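Local coordinates for acyl-coenzyme A oxidase 1 (PDB 5Y9D), which catalyses the FAD-dependent oxidation of 2,3-saturated acyl-CoAs to (2E)-enoyl-CoAs, with oxygen reduced to hydrogen peroxide, in peroxisomal fatty acid beta-oxidation, at residues L308-S319 and W457-G465; A415-W426 and N468-R476. One frame throughout, in Å; residues are numbered along the deposited sequence.

Overall arrangement
Both interactions lie in the helical C-alpha1 region and both touch FAD. In interaction 1 helix 308-319 meets the loop 457-465, which carries Glu464, the probable proton acceptor, and borders the flavin; in interaction 2 helix 415-426 packs on segment 468-476, near the start of helix 467-486, which follows that loop and runs beside the adenosine end of the cofactor. The centres of interactions 1 and 2 are about 10 Å apart, and their segments alternate along the chain. Among the bonds that join them, Lys421 NZ probably donates to Gly465 O at 2.6 Å, and Trp457 NE1 probably to Thr425 O at 3.0 Å. Helix 415-426 thus grips the active-site loop, its Lys421 side chain lying about 5 Å from that of Glu464.

Interaction 1 of 2, residues L308-S319 and W457-G465; sequences LIRGRVSMIADS and WVVQCTWEG. With FAD (flavin-adenine dinucleotide), chain C.
The active-site loop of the acyl-CoA oxidase fold rests here on helix 306-334, with Glu464, by similarity the proton acceptor, set against Gly311, Arg312 and Met315. Arg312 holds the backbone of Glu464 and not its carboxylate: the extended chain brings NE to Glu464 O at 2.8 Å, bent at hydrogen (133°), and NH2 adds a weak bond to the same oxygen. Glycine suits position 311, since a CB there would clash with Glu464 OE1. Met315 fills the middle, its flexible thioether bent at chi3 (-143°) so that CE lies 3.2 Å from Glu464 CD while SD sits at the edge of the Trp463 indole, a Met-aromatic contact with 5.0 Å from sulfur to the centroid of the five-membered ring.

In this fold the loop between helices 450-457 and 467-486 lines the flavin. Trp463 turns its edge to the isoalloxazine, with CE3 3.2 Å from FAD C6, and Val459 CG1 lies over the rim of one face of the indole. Nearer the Asp318 end of the helix segment, Gln460 of the 3-10 turn 459-461 bends at chi2 and passes Met315 CG; its NE2 donates to the anti side of Asp318 OD2 at 3.1 Å, fairly straight at 157°, while OD1 of Asp318 forms a salt bridge with Arg125. The outer rim of Trp457 comes edge-on, CH2 lying 3.5 Å from Asp318 CB and CZ2 beside Ser319 OG. That hydroxyl is folded back on its own helix, donating to Met315 O at 3.0 Å, nearly along the C=O axis.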
loop_
_atom_site.group_PDB
_atom_site.type_symbol
_atom_site.label_atom_id
_atom_site.label_comp_id
_atom_site.label_asym_id
_atom_site.label_seq_id
_atom_site.Cartn_x
_atom_site.Cartn_y
_atom_site.Cartn_z
ATOM N N LEU A 308 21.459 1.105 -14.927
ATOM C CA LEU A 308 20.324 0.576 -14.179
ATOM C C LEU A 308 20.743 -0.239 -12.967
ATOM O O LEU A 308 20.014 -0.277 -11.974
ATOM C CB LEU A 308 19.423 -0.261 -15.085
ATOM C CG LEU A 308 18.739 0.525 -16.226
ATOM C CD1 LEU A 308 17.809 -0.370 -17.053
ATOM C CD2 LEU A 308 17.988 1.737 -15.679
ATOM N N ILE A 309 21.907 -0.886 -13.047
ATOM C CA ILE A 309 22.375 -1.718 -11.958
ATOM C C ILE A 309 22.739 -0.783 -10.828
ATOM O O ILE A 309 22.385 -1.051 -9.687
ATOM C CB ILE A 309 23.586 -2.615 -12.309
ATOM C CG1 ILE A 309 23.327 -3.475 -13.559
ATOM C CG2 ILE A 309 23.906 -3.579 -11.166
ATOM C CD1 ILE A 309 24.611 -4.032 -14.177
ATOM N N ARG A 310 23.405 0.329 -11.132
ATOM C CA ARG A 310 23.782 1.271 -10.064
ATOM C C ARG A 310 22.600 1.554 -9.139
ATOM O O ARG A 310 22.720 1.430 -7.926
ATOM C CB ARG A 310 24.308 2.603 -10.616
ATOM C CG ARG A 310 24.828 3.550 -9.544
ATOM C CD ARG A 310 25.517 4.778 -10.112
ATOM N NE ARG A 310 25.196 5.959 -9.294
ATOM C CZ ARG A 310 26.071 6.767 -8.681
ATOM N NH1 ARG A 310 27.396 6.593 -8.773
ATOM N NH2 ARG A 310 25.609 7.787 -7.961
ATOM N N GLY A 311 21.464 1.938 -9.716
ATOM C CA GLY A 311 20.338 2.398 -8.941
ATOM C C GLY A 311 19.510 1.297 -8.318
ATOM O O GLY A 311 18.722 1.572 -7.413
ATOM N N ARG A 312 19.621 0.072 -8.835
ATOM C CA ARG A 312 18.997 -1.079 -8.199
ATOM C C ARG A 312 19.715 -1.330 -6.898
ATOM O O ARG A 312 19.079 -1.632 -5.894
ATOM C CB ARG A 312 19.096 -2.338 -9.051
ATOM C CG ARG A 312 18.046 -2.404 -10.109
ATOM C CD ARG A 312 18.109 -3.685 -10.907
ATOM N NE ARG A 312 17.280 -3.467 -12.087
ATOM C CZ ARG A 312 17.719 -3.358 -13.326
ATOM N NH1 ARG A 312 19.001 -3.514 -13.610
ATOM N NH2 ARG A 312 16.855 -3.112 -14.293
ATOM N N VAL A 313 21.042 -1.208 -6.950
ATOM C CA VAL A 313 21.906 -1.256 -5.773
ATOM C C VAL A 313 21.586 -0.124 -4.831
ATOM O O VAL A 313 21.443 -0.324 -3.617
ATOM C CB VAL A 313 23.394 -1.177 -6.170
ATOM C CG1 VAL A 313 24.269 -0.755 -4.993
ATOM C CG2 VAL A 313 23.852 -2.508 -6.730
ATOM N N SER A 314 21.446 1.073 -5.388
ATOM C CA SER A 314 21.065 2.219 -4.566
ATOM C C SER A 314 19.662 2.041 -3.970
ATOM O O SER A 314 19.396 2.542 -2.896
ATOM C CB SER A 314 21.166 3.519 -5.356
ATOM O OG SER A 314 21.424 4.590 -4.468
ATOM N N MET A 315 18.781 1.299 -4.641
ATOM C CA MET A 315 17.443 0.989 -4.075
ATOM C C MET A 315 17.388 0.021 -2.876
ATOM O O MET A 315 16.379 -0.010 -2.150
ATOM C CB MET A 315 16.507 0.505 -5.163
ATOM C CG MET A 315 15.990 1.657 -5.989
ATOM S SD MET A 315 15.138 1.101 -7.462
ATOM C CE MET A 315 15.650 2.363 -8.609
ATOM N N ILE A 316 18.444 -0.760 -2.661
ATOM C CA ILE A 316 18.470 -1.623 -1.516
ATOM C C ILE A 316 18.655 -0.716 -0.283
ATOM O O ILE A 316 18.028 -0.920 0.743
ATOM C CB ILE A 316 19.542 -2.713 -1.621
ATOM C CG1 ILE A 316 19.346 -3.568 -2.874
ATOM C CG2 ILE A 316 19.465 -3.674 -0.452
ATOM C CD1 ILE A 316 20.645 -4.159 -3.389
ATOM N N ALA A 317 19.465 0.314 -0.414
ATOM C CA ALA A 317 19.713 1.249 0.676
ATOM C C ALA A 317 18.501 2.115 0.945
ATOM O O ALA A 317 18.142 2.312 2.099
ATOM C CB ALA A 317 20.928 2.117 0.362
ATOM N N ASP A 318 17.868 2.644 -0.104
ATOM C CA ASP A 318 16.655 3.420 0.111
ATOM C C ASP A 318 15.718 2.617 0.965
ATOM O O ASP A 318 15.204 3.129 1.934
ATOM C CB ASP A 318 15.917 3.793 -1.175
ATOM C CG ASP A 318 16.772 4.533 -2.165
ATOM O OD1 ASP A 318 17.725 5.227 -1.743
ATOM O OD2 ASP A 318 16.478 4.398 -3.379
ATOM N N SER A 319 15.511 1.352 0.630
ATOM C CA SER A 319 14.628 0.508 1.395
ATOM C C SER A 319 14.990 0.519 2.880
ATOM O O SER A 319 14.116 0.653 3.723
ATOM C CB SER A 319 14.636 -0.929 0.860
ATOM O OG SER A 319 14.136 -1.003 -0.459
ATOM N N TRP A 457 7.056 6.133 -2.237
ATOM C CA TRP A 457 7.912 4.933 -2.151
ATOM C C TRP A 457 7.620 3.872 -3.215
ATOM O O TRP A 457 8.517 3.205 -3.712
ATOM C CB TRP A 457 7.859 4.216 -0.781
ATOM C CG TRP A 457 8.694 3.037 -0.841
ATOM C CD1 TRP A 457 8.286 1.758 -1.030
ATOM C CD2 TRP A 457 10.100 3.024 -0.899
ATOM N NE1 TRP A 457 9.357 0.932 -1.154
ATOM C CE2 TRP A 457 10.495 1.694 -1.066
ATOM C CE3 TRP A 457 11.088 4.015 -0.788
ATOM C CZ2 TRP A 457 11.839 1.321 -1.126
ATOM C CZ3 TRP A 457 12.414 3.645 -0.873
ATOM C CH2 TRP A 457 12.775 2.297 -1.041
ATOM N N VAL A 458 6.367 3.748 -3.572
ATOM C CA VAL A 458 5.874 2.551 -4.245
ATOM C C VAL A 458 6.338 2.372 -5.689
ATOM O O VAL A 458 6.400 1.248 -6.200
ATOM C CB VAL A 458 4.333 2.496 -4.082
ATOM C CG1 VAL A 458 3.600 2.440 -5.395
ATOM C CG2 VAL A 458 3.970 1.374 -3.139
ATOM N N VAL A 459 6.725 3.462 -6.317
ATOM C CA VAL A 459 7.191 3.418 -7.687
ATOM C C VAL A 459 8.516 2.687 -7.828
ATOM O O VAL A 459 8.869 2.211 -8.914
ATOM C CB VAL A 459 7.337 4.824 -8.227
ATOM C CG1 VAL A 459 8.543 5.499 -7.637
ATOM C CG2 VAL A 459 7.387 4.811 -9.765
ATOM N N GLN A 460 9.215 2.554 -6.715
ATOM C CA GLN A 460 10.457 1.810 -6.617
ATOM C C GLN A 460 10.279 0.326 -6.888
ATOM O O GLN A 460 11.215 -0.341 -7.256
ATOM C CB GLN A 460 11.107 2.012 -5.254
ATOM C CG GLN A 460 11.404 3.455 -4.925
ATOM C CD GLN A 460 12.863 3.780 -5.012
ATOM O OE1 GLN A 460 13.311 4.420 -5.939
ATOM N NE2 GLN A 460 13.610 3.340 -4.046
ATOM N N CYS A 461 9.080 -0.183 -6.655
ATOM C CA CYS A 461 8.758 -1.569 -6.913
ATOM C C CYS A 461 8.437 -1.818 -8.365
ATOM O O CYS A 461 8.176 -2.929 -8.757
ATOM C CB CYS A 461 7.573 -2.006 -6.071
ATOM S SG CYS A 461 7.821 -1.927 -4.306
ATOM N N THR A 462 8.391 -0.748 -9.140
ATOM C CA THR A 462 8.013 -0.807 -10.535
ATOM C C THR A 462 9.110 -0.412 -11.498
ATOM O O THR A 462 9.327 -1.069 -12.478
ATOM C CB THR A 462 6.806 0.111 -10.759
ATOM O OG1 THR A 462 5.717 -0.365 -9.977
ATOM C CG2 THR A 462 6.410 0.170 -12.199
ATOM N N TRP A 463 9.749 0.712 -11.238
ATOM C CA TRP A 463 10.745 1.263 -12.140
ATOM C C TRP A 463 12.138 0.701 -11.977
ATOM O O TRP A 463 12.460 0.122 -10.970
ATOM C CB TRP A 463 10.747 2.785 -12.108
ATOM C CG TRP A 463 11.368 3.381 -10.906
ATOM C CD1 TRP A 463 12.138 2.757 -9.996
ATOM C CD2 TRP A 463 11.255 4.735 -10.474
ATOM N NE1 TRP A 463 12.529 3.625 -9.033
ATOM C CE2 TRP A 463 12.000 4.856 -9.302
ATOM C CE3 TRP A 463 10.606 5.859 -10.974
ATOM C CZ2 TRP A 463 12.102 6.052 -8.611
ATOM C CZ3 TRP A 463 10.719 7.038 -10.297
ATOM C CH2 TRP A 463 11.458 7.129 -9.128
ATOM N N GLU A 464 12.964 0.901 -12.987
ATOM C CA GLU A 464 14.268 0.277 -13.037
ATOM C C GLU A 464 14.169 -1.242 -12.838
ATOM O O GLU A 464 14.981 -1.849 -12.115
ATOM C CB GLU A 464 15.156 0.877 -11.979
ATOM C CG GLU A 464 15.510 2.326 -12.195
ATOM C CD GLU A 464 16.856 2.651 -11.612
ATOM O OE1 GLU A 464 17.578 1.681 -11.256
ATOM O OE2 GLU A 464 17.181 3.860 -11.513
ATOM N N GLY A 465 13.160 -1.831 -13.495
ATOM C CA GLY A 465 12.815 -3.221 -13.378
ATOM C C GLY A 465 11.576 -3.417 -12.534
ATOM O O GLY A 465 11.584 -3.132 -11.343
HETATM P PA FAD C . 5.248 -4.164 -18.267
HETATM O O1A FAD C . 4.292 -3.800 -19.316
HETATM O O2A FAD C . 6.545 -4.769 -18.585
HETATM O O5B FAD C . 4.510 -5.118 -17.266
HETATM C C5B FAD C . 3.142 -5.016 -16.917
HETATM C C4B FAD C . 2.778 -6.108 -15.925
HETATM O O4B FAD C . 2.898 -7.378 -16.542
HETATM C C3B FAD C . 3.717 -6.128 -14.746
HETATM O O3B FAD C . 2.979 -6.345 -13.561
HETATM C C2B FAD C . 4.604 -7.318 -14.957
HETATM O O2B FAD C . 4.913 -7.911 -13.714
HETATM C C1B FAD C . 3.764 -8.226 -15.816
HETATM N N9A FAD C . 4.645 -8.959 -16.731
HETATM C C8A FAD C . 5.383 -8.431 -17.699
HETATM N N7A FAD C . 6.077 -9.373 -18.337
HETATM C C5A FAD C . 5.785 -10.542 -17.771
HETATM C C6A FAD C . 6.178 -11.954 -17.954
HETATM N N6A FAD C . 7.043 -12.322 -18.904
HETATM N N1A FAD C . 5.635 -12.860 -17.146
HETATM C C2A FAD C . 4.777 -12.517 -16.202
HETATM N N3A FAD C . 4.380 -11.272 -15.971
HETATM C C4A FAD C . 4.842 -10.257 -16.709
HETATM N N1 FAD C . 11.573 4.806 -17.616
HETATM C C2 FAD C . 12.644 5.418 -18.115
HETATM O O2 FAD C . 13.223 4.903 -19.061
HETATM N N3 FAD C . 13.103 6.562 -17.633
HETATM C C4 FAD C . 12.538 7.179 -16.616
HETATM O O4 FAD C . 12.972 8.236 -16.186
HETATM C C4X FAD C . 11.361 6.572 -16.005
HETATM N N5 FAD C . 10.748 7.140 -14.981
HETATM C C5X FAD C . 9.673 6.575 -14.455
HETATM C C6 FAD C . 9.053 7.205 -13.414
HETATM C C7 FAD C . 7.946 6.656 -12.850
HETATM C C7M FAD C . 7.305 7.361 -11.694
HETATM C C8 FAD C . 7.425 5.374 -13.372
HETATM C C8M FAD C . 6.215 4.724 -12.787
HETATM C C9 FAD C . 8.044 4.744 -14.415
HETATM C C9A FAD C . 9.149 5.305 -14.983
HETATM N N10 FAD C . 9.787 4.684 -16.053
HETATM C C10 FAD C . 10.900 5.312 -16.585
HETATM C "C1'" FAD C . 9.302 3.430 -16.614
HETATM C "C2'" FAD C . 9.451 2.258 -15.659
HETATM O "O2'" FAD C . 10.777 1.775 -15.669
HETATM C "C3'" FAD C . 8.497 1.166 -16.079
HETATM O "O3'" FAD C . 7.272 1.405 -15.416
HETATM C "C4'" FAD C . 8.946 -0.213 -15.670
HETATM O "O4'" FAD C . 10.067 -0.615 -16.444
HETATM C "C5'" FAD C . 7.810 -1.208 -15.845
HETATM O "O5'" FAD C . 7.518 -1.344 -17.214
HETATM P P FAD C . 6.066 -1.519 -17.788
HETATM O O1P FAD C . 5.145 -0.603 -17.150
HETATM O O2P FAD C . 6.259 -1.490 -19.239
HETATM O O3P FAD C . 5.574 -2.940 -17.329
#

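Interaction 2 of 2, residues A415-W426 and N468-R476; sequences AASAGMKAFTTW and NVLCLSMGR. With FAD (flavin-adenine dinucleotide), chain C.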
loop_
_atom_site.group_PDB
_atom_site.type_symbol
_atom_site.label_atom_id
_atom_site.label_comp_id
_atom_site.label_asym_id
_atom_site.label_seq_id
_atom_site.Cartn_x
_atom_site.Cartn_y
_atom_site.Cartn_z
ATOM N N ALA A 415 22.079 -10.151 -11.484
ATOM C CA ALA A 415 21.121 -11.115 -10.937
ATOM C C ALA A 415 20.907 -10.947 -9.453
ATOM O O ALA A 415 19.774 -11.028 -8.986
ATOM C CB ALA A 415 21.546 -12.550 -11.231
ATOM N N ALA A 416 21.992 -10.720 -8.711
ATOM C CA ALA A 416 21.910 -10.554 -7.258
ATOM C C ALA A 416 21.161 -9.267 -6.898
ATOM O O ALA A 416 20.284 -9.279 -6.052
ATOM C CB ALA A 416 23.306 -10.552 -6.629
ATOM N N SER A 417 21.514 -8.164 -7.552
ATOM C CA SER A 417 20.849 -6.888 -7.331
ATOM C C SER A 417 19.361 -6.919 -7.584
ATOM O O SER A 417 18.620 -6.131 -7.009
ATOM C CB SER A 417 21.397 -5.844 -8.288
ATOM O OG SER A 417 22.654 -5.426 -7.864
ATOM N N ALA A 418 18.938 -7.776 -8.502
ATOM C CA ALA A 418 17.604 -7.680 -9.026
ATOM C C ALA A 418 16.631 -8.242 -8.003
ATOM O O ALA A 418 15.615 -7.620 -7.670
ATOM C CB ALA A 418 17.513 -8.420 -10.348
ATOM N N GLY A 419 16.949 -9.422 -7.487
ATOM C CA GLY A 419 16.105 -10.046 -6.477
ATOM C C GLY A 419 16.171 -9.271 -5.188
ATOM O O GLY A 419 15.172 -9.117 -4.506
ATOM N N MET A 420 17.350 -8.795 -4.826
ATOM C CA MET A 420 17.464 -8.002 -3.616
ATOM C C MET A 420 16.728 -6.646 -3.726
ATOM O O MET A 420 16.097 -6.199 -2.777
ATOM C CB MET A 420 18.911 -7.787 -3.246
ATOM C CG MET A 420 19.022 -7.241 -1.843
ATOM S SD MET A 420 19.535 -8.497 -0.684
ATOM C CE MET A 420 21.320 -8.333 -1.000
ATOM N N LYS A 421 16.796 -6.005 -4.885
ATOM C CA LYS A 421 15.977 -4.814 -5.164
ATOM C C LYS A 421 14.498 -5.134 -4.999
ATOM O O LYS A 421 13.791 -4.480 -4.239
ATOM C CB LYS A 421 16.260 -4.279 -6.575
ATOM C CG LYS A 421 15.549 -2.995 -6.960
ATOM C CD LYS A 421 14.127 -3.214 -7.452
ATOM C CE LYS A 421 13.681 -2.088 -8.374
ATOM N NZ LYS A 421 12.370 -2.340 -9.028
ATOM N N ALA A 422 14.016 -6.143 -5.700
ATOM C CA ALA A 422 12.601 -6.416 -5.636
ATOM C C ALA A 422 12.129 -6.641 -4.204
ATOM O O ALA A 422 11.210 -5.987 -3.730
ATOM C CB ALA A 422 12.223 -7.587 -6.538
ATOM N N PHE A 423 12.762 -7.545 -3.493
ATOM C CA PHE A 423 12.235 -7.914 -2.178
ATOM C C PHE A 423 12.431 -6.830 -1.155
ATOM O O PHE A 423 11.490 -6.568 -0.358
ATOM C CB PHE A 423 12.784 -9.254 -1.710
ATOM C CG PHE A 423 12.358 -10.374 -2.598
ATOM C CD1 PHE A 423 11.030 -10.750 -2.637
ATOM C CD2 PHE A 423 13.259 -11.005 -3.443
ATOM C CE1 PHE A 423 10.609 -11.771 -3.469
ATOM C CE2 PHE A 423 12.838 -12.020 -4.291
ATOM C CZ PHE A 423 11.507 -12.408 -4.311
ATOM N N THR A 424 13.595 -6.172 -1.170
ATOM C CA THR A 424 13.754 -5.064 -0.256
ATOM C C THR A 424 12.818 -3.907 -0.506
ATOM O O THR A 424 12.342 -3.355 0.459
ATOM C CB THR A 424 15.169 -4.571 -0.109
ATOM O OG1 THR A 424 15.673 -4.098 -1.361
ATOM C CG2 THR A 424 16.023 -5.712 0.486
ATOM N N THR A 425 12.496 -3.574 -1.758
ATOM C CA THR A 425 11.528 -2.491 -2.025
ATOM C C THR A 425 10.060 -2.886 -1.701
ATOM O O THR A 425 9.304 -2.088 -1.191
ATOM C CB THR A 425 11.641 -1.924 -3.460
ATOM O OG1 THR A 425 11.358 -2.940 -4.461
ATOM C CG2 THR A 425 13.029 -1.350 -3.649
ATOM N N TRP A 426 9.671 -4.120 -1.974
ATOM C CA TRP A 426 8.403 -4.605 -1.446
ATOM C C TRP A 426 8.338 -4.633 0.083
ATOM O O TRP A 426 7.281 -4.363 0.670
ATOM C CB TRP A 426 8.102 -6.006 -1.932
ATOM C CG TRP A 426 7.427 -6.091 -3.250
ATOM C CD1 TRP A 426 6.542 -5.225 -3.782
ATOM C CD2 TRP A 426 7.569 -7.156 -4.187
ATOM N NE1 TRP A 426 6.122 -5.680 -5.015
ATOM C CE2 TRP A 426 6.733 -6.871 -5.275
ATOM C CE3 TRP A 426 8.325 -8.332 -4.200
ATOM C CZ2 TRP A 426 6.636 -7.698 -6.373
ATOM C CZ3 TRP A 426 8.207 -9.176 -5.281
ATOM C CH2 TRP A 426 7.377 -8.845 -6.367
ATOM N N ASN A 468 8.391 -8.170 -10.146
ATOM C CA ASN A 468 8.033 -9.535 -10.478
ATOM C C ASN A 468 8.923 -10.057 -11.563
ATOM O O ASN A 468 9.431 -11.160 -11.460
ATOM C CB ASN A 468 6.556 -9.634 -10.876
ATOM C CG ASN A 468 5.644 -9.839 -9.673
ATOM O OD1 ASN A 468 4.938 -8.929 -9.234
ATOM N ND2 ASN A 468 5.667 -11.033 -9.132
ATOM N N VAL A 469 9.130 -9.246 -12.586
ATOM C CA VAL A 469 10.028 -9.576 -13.673
ATOM C C VAL A 469 11.494 -9.674 -13.218
ATOM O O VAL A 469 12.241 -10.498 -13.713
ATOM C CB VAL A 469 9.903 -8.512 -14.796
ATOM C CG1 VAL A 469 11.115 -8.531 -15.756
ATOM C CG2 VAL A 469 8.596 -8.720 -15.542
ATOM N N LEU A 470 11.916 -8.796 -12.312
ATOM C CA LEU A 470 13.219 -8.938 -11.682
ATOM C C LEU A 470 13.338 -10.257 -10.923
ATOM O O LEU A 470 14.379 -10.906 -11.016
ATOM C CB LEU A 470 13.556 -7.751 -10.781
ATOM C CG LEU A 470 13.784 -6.408 -11.486
ATOM C CD1 LEU A 470 14.270 -5.366 -10.483
ATOM C CD2 LEU A 470 14.777 -6.529 -12.626
ATOM N N CYS A 471 12.287 -10.671 -10.220
ATOM C CA CYS A 471 12.272 -11.980 -9.548
ATOM C C CYS A 471 12.446 -13.119 -10.550
ATOM O O CYS A 471 13.200 -14.060 -10.291
ATOM C CB CYS A 471 10.977 -12.207 -8.774
ATOM S SG CYS A 471 10.784 -11.020 -7.442
ATOM N N LEU A 472 11.754 -13.031 -11.682
ATOM C CA LEU A 472 11.914 -14.011 -12.747
ATOM C C LEU A 472 13.329 -14.060 -13.254
ATOM O O LEU A 472 13.824 -15.135 -13.510
ATOM C CB LEU A 472 11.000 -13.738 -13.933
ATOM C CG LEU A 472 9.509 -13.867 -13.681
ATOM C CD1 LEU A 472 8.753 -13.628 -14.996
ATOM C CD2 LEU A 472 9.169 -15.237 -13.115
ATOM N N SER A 473 13.978 -12.917 -13.414
ATOM C CA SER A 473 15.410 -12.888 -13.806
ATOM C C SER A 473 16.330 -13.543 -12.777
ATOM O O SER A 473 17.283 -14.241 -13.137
ATOM C CB SER A 473 15.907 -11.464 -14.066
ATOM O OG SER A 473 14.919 -10.708 -14.731
ATOM N N MET A 474 16.086 -13.305 -11.496
ATOM C CA MET A 474 16.940 -13.936 -10.507
ATOM C C MET A 474 16.681 -15.455 -10.484
ATOM O O MET A 474 17.607 -16.244 -10.535
ATOM C CB MET A 474 16.755 -13.329 -9.128
ATOM C CG MET A 474 17.795 -13.835 -8.139
ATOM S SD MET A 474 17.242 -13.653 -6.448
ATOM C CE MET A 474 18.578 -12.623 -5.837
ATOM N N GLY A 475 15.425 -15.855 -10.446
ATOM C CA GLY A 475 15.097 -17.272 -10.570
ATOM C C GLY A 475 15.851 -17.956 -11.709
ATOM O O GLY A 475 16.450 -18.998 -11.502
ATOM N N ARG A 476 15.838 -17.361 -12.904
ATOM C CA ARG A 476 16.597 -17.898 -14.034
ATOM C C ARG A 476 18.099 -17.986 -13.739
ATOM O O ARG A 476 18.722 -19.019 -13.994
ATOM C CB ARG A 476 16.383 -17.065 -15.301
ATOM C CG ARG A 476 17.315 -17.469 -16.433
ATOM C CD ARG A 476 16.903 -16.852 -17.747
ATOM N NE ARG A 476 16.925 -15.410 -17.599
ATOM C CZ ARG A 476 16.012 -14.577 -18.084
ATOM N NH1 ARG A 476 14.975 -15.040 -18.785
ATOM N NH2 ARG A 476 16.142 -13.270 -17.854
HETATM P PA FAD C . 5.248 -4.164 -18.267
HETATM O O1A FAD C . 4.292 -3.800 -19.316
HETATM O O2A FAD C . 6.545 -4.769 -18.585
HETATM O O5B FAD C . 4.510 -5.118 -17.266
HETATM C C5B FAD C . 3.142 -5.016 -16.917
HETATM C C4B FAD C . 2.778 -6.108 -15.925
HETATM O O4B FAD C . 2.898 -7.378 -16.542
HETATM C C3B FAD C . 3.717 -6.128 -14.746
HETATM O O3B FAD C . 2.979 -6.345 -13.561
HETATM C C2B FAD C . 4.604 -7.318 -14.957
HETATM O O2B FAD C . 4.913 -7.911 -13.714
HETATM C C1B FAD C . 3.764 -8.226 -15.816
HETATM N N9A FAD C . 4.645 -8.959 -16.731
HETATM C C8A FAD C . 5.383 -8.431 -17.699
HETATM N N7A FAD C . 6.077 -9.373 -18.337
HETATM C C5A FAD C . 5.785 -10.542 -17.771
HETATM C C6A FAD C . 6.178 -11.954 -17.954
HETATM N N6A FAD C . 7.043 -12.322 -18.904
HETATM N N1A FAD C . 5.635 -12.860 -17.146
HETATM C C2A FAD C . 4.777 -12.517 -16.202
HETATM N N3A FAD C . 4.380 -11.272 -15.971
HETATM C C4A FAD C . 4.842 -10.257 -16.709
HETATM N N1 FAD C . 11.573 4.806 -17.616
HETATM C C2 FAD C . 12.644 5.418 -18.115
HETATM O O2 FAD C . 13.223 4.903 -19.061
HETATM N N3 FAD C . 13.103 6.562 -17.633
HETATM C C4 FAD C . 12.538 7.179 -16.616
HETATM O O4 FAD C . 12.972 8.236 -16.186
HETATM C C4X FAD C . 11.361 6.572 -16.005
HETATM N N5 FAD C . 10.748 7.140 -14.981
HETATM C C5X FAD C . 9.673 6.575 -14.455
HETATM C C6 FAD C . 9.053 7.205 -13.414
HETATM C C7 FAD C . 7.946 6.656 -12.850
HETATM C C7M FAD C . 7.305 7.361 -11.694
HETATM C C8 FAD C . 7.425 5.374 -13.372
HETATM C C8M FAD C . 6.215 4.724 -12.787
HETATM C C9 FAD C . 8.044 4.744 -14.415
HETATM C C9A FAD C . 9.149 5.305 -14.983
HETATM N N10 FAD C . 9.787 4.684 -16.053
HETATM C C10 FAD C . 10.900 5.312 -16.585
HETATM C "C1'" FAD C . 9.302 3.430 -16.614
HETATM C "C2'" FAD C . 9.451 2.258 -15.659
HETATM O "O2'" FAD C . 10.777 1.775 -15.669
HETATM C "C3'" FAD C . 8.497 1.166 -16.079
HETATM O "O3'" FAD C . 7.272 1.405 -15.416
HETATM C "C4'" FAD C . 8.946 -0.213 -15.670
HETATM O "O4'" FAD C . 10.067 -0.615 -16.444
HETATM C "C5'" FAD C . 7.810 -1.208 -15.845
HETATM O "O5'" FAD C . 7.518 -1.344 -17.214
HETATM P P FAD C . 6.066 -1.519 -17.788
HETATM O O1P FAD C . 5.145 -0.603 -17.150
HETATM O O2P FAD C . 6.259 -1.490 -19.239
HETATM O O3P FAD C . 5.574 -2.940 -17.329
#
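Leu470, Cys471 and Met474 fit against Ala415, Ala418, Gly419 and Ala422 in a close helix pair of the C-alpha1 bundle, nearer antiparallel than parallel (141° between the segments' N-to-C directions), with segment axes 8.0 Å apart. Small residues on one face of helix 415-426 permit this spacing. At Gly419 a CB would run into Met474 SD; without it, Met474, whose CG stands anti to the backbone N (chi1 -171°), reaches across and lays CE 3.6 Å from Gly419 CA. Leu470 rests CB and CD2 on Ala418 CB and sends CD1 against the aliphatic part of Lys421, meeting CD at 3.7 Å with the two chains at about a right angle. Lys421 NZ goes on to Gly465 O, Asn467 OD1 and the carbonyls of Gln460 and Trp463, so its long chain gives both a greasy flank and a gathering point for the loop.

Cys471 is small enough to bring its sulfur up to two aromatic rings at once, in Cys sulfur-aromatic contacts: SG lies 3.5 Å from Phe423 CZ and 3.8 Å from Trp426 CZ3, oblique to both rings, and also touches Ala422 CB. Trp426 turns its six-membered rim to Asn468, with CZ2 3.5 Å from OD1 and the ring and amide planes 65° apart. A leucine in place of Trp426 would probably leave Gln437 OE1 of the second subunit without its NE1 donor and open a gap beside Cys471 SG and the Asn468 amide. Asn468 ND2 bonds to Tyr356 OH of the second subunit, which helps to fix the amide.

Beyond this layer, another side of helix 468-476 faces the adenine: Val469 CG2 is 3.8 Å from FAD N7A, and Leu472 CD1 is 3.9 Å from FAD N1A.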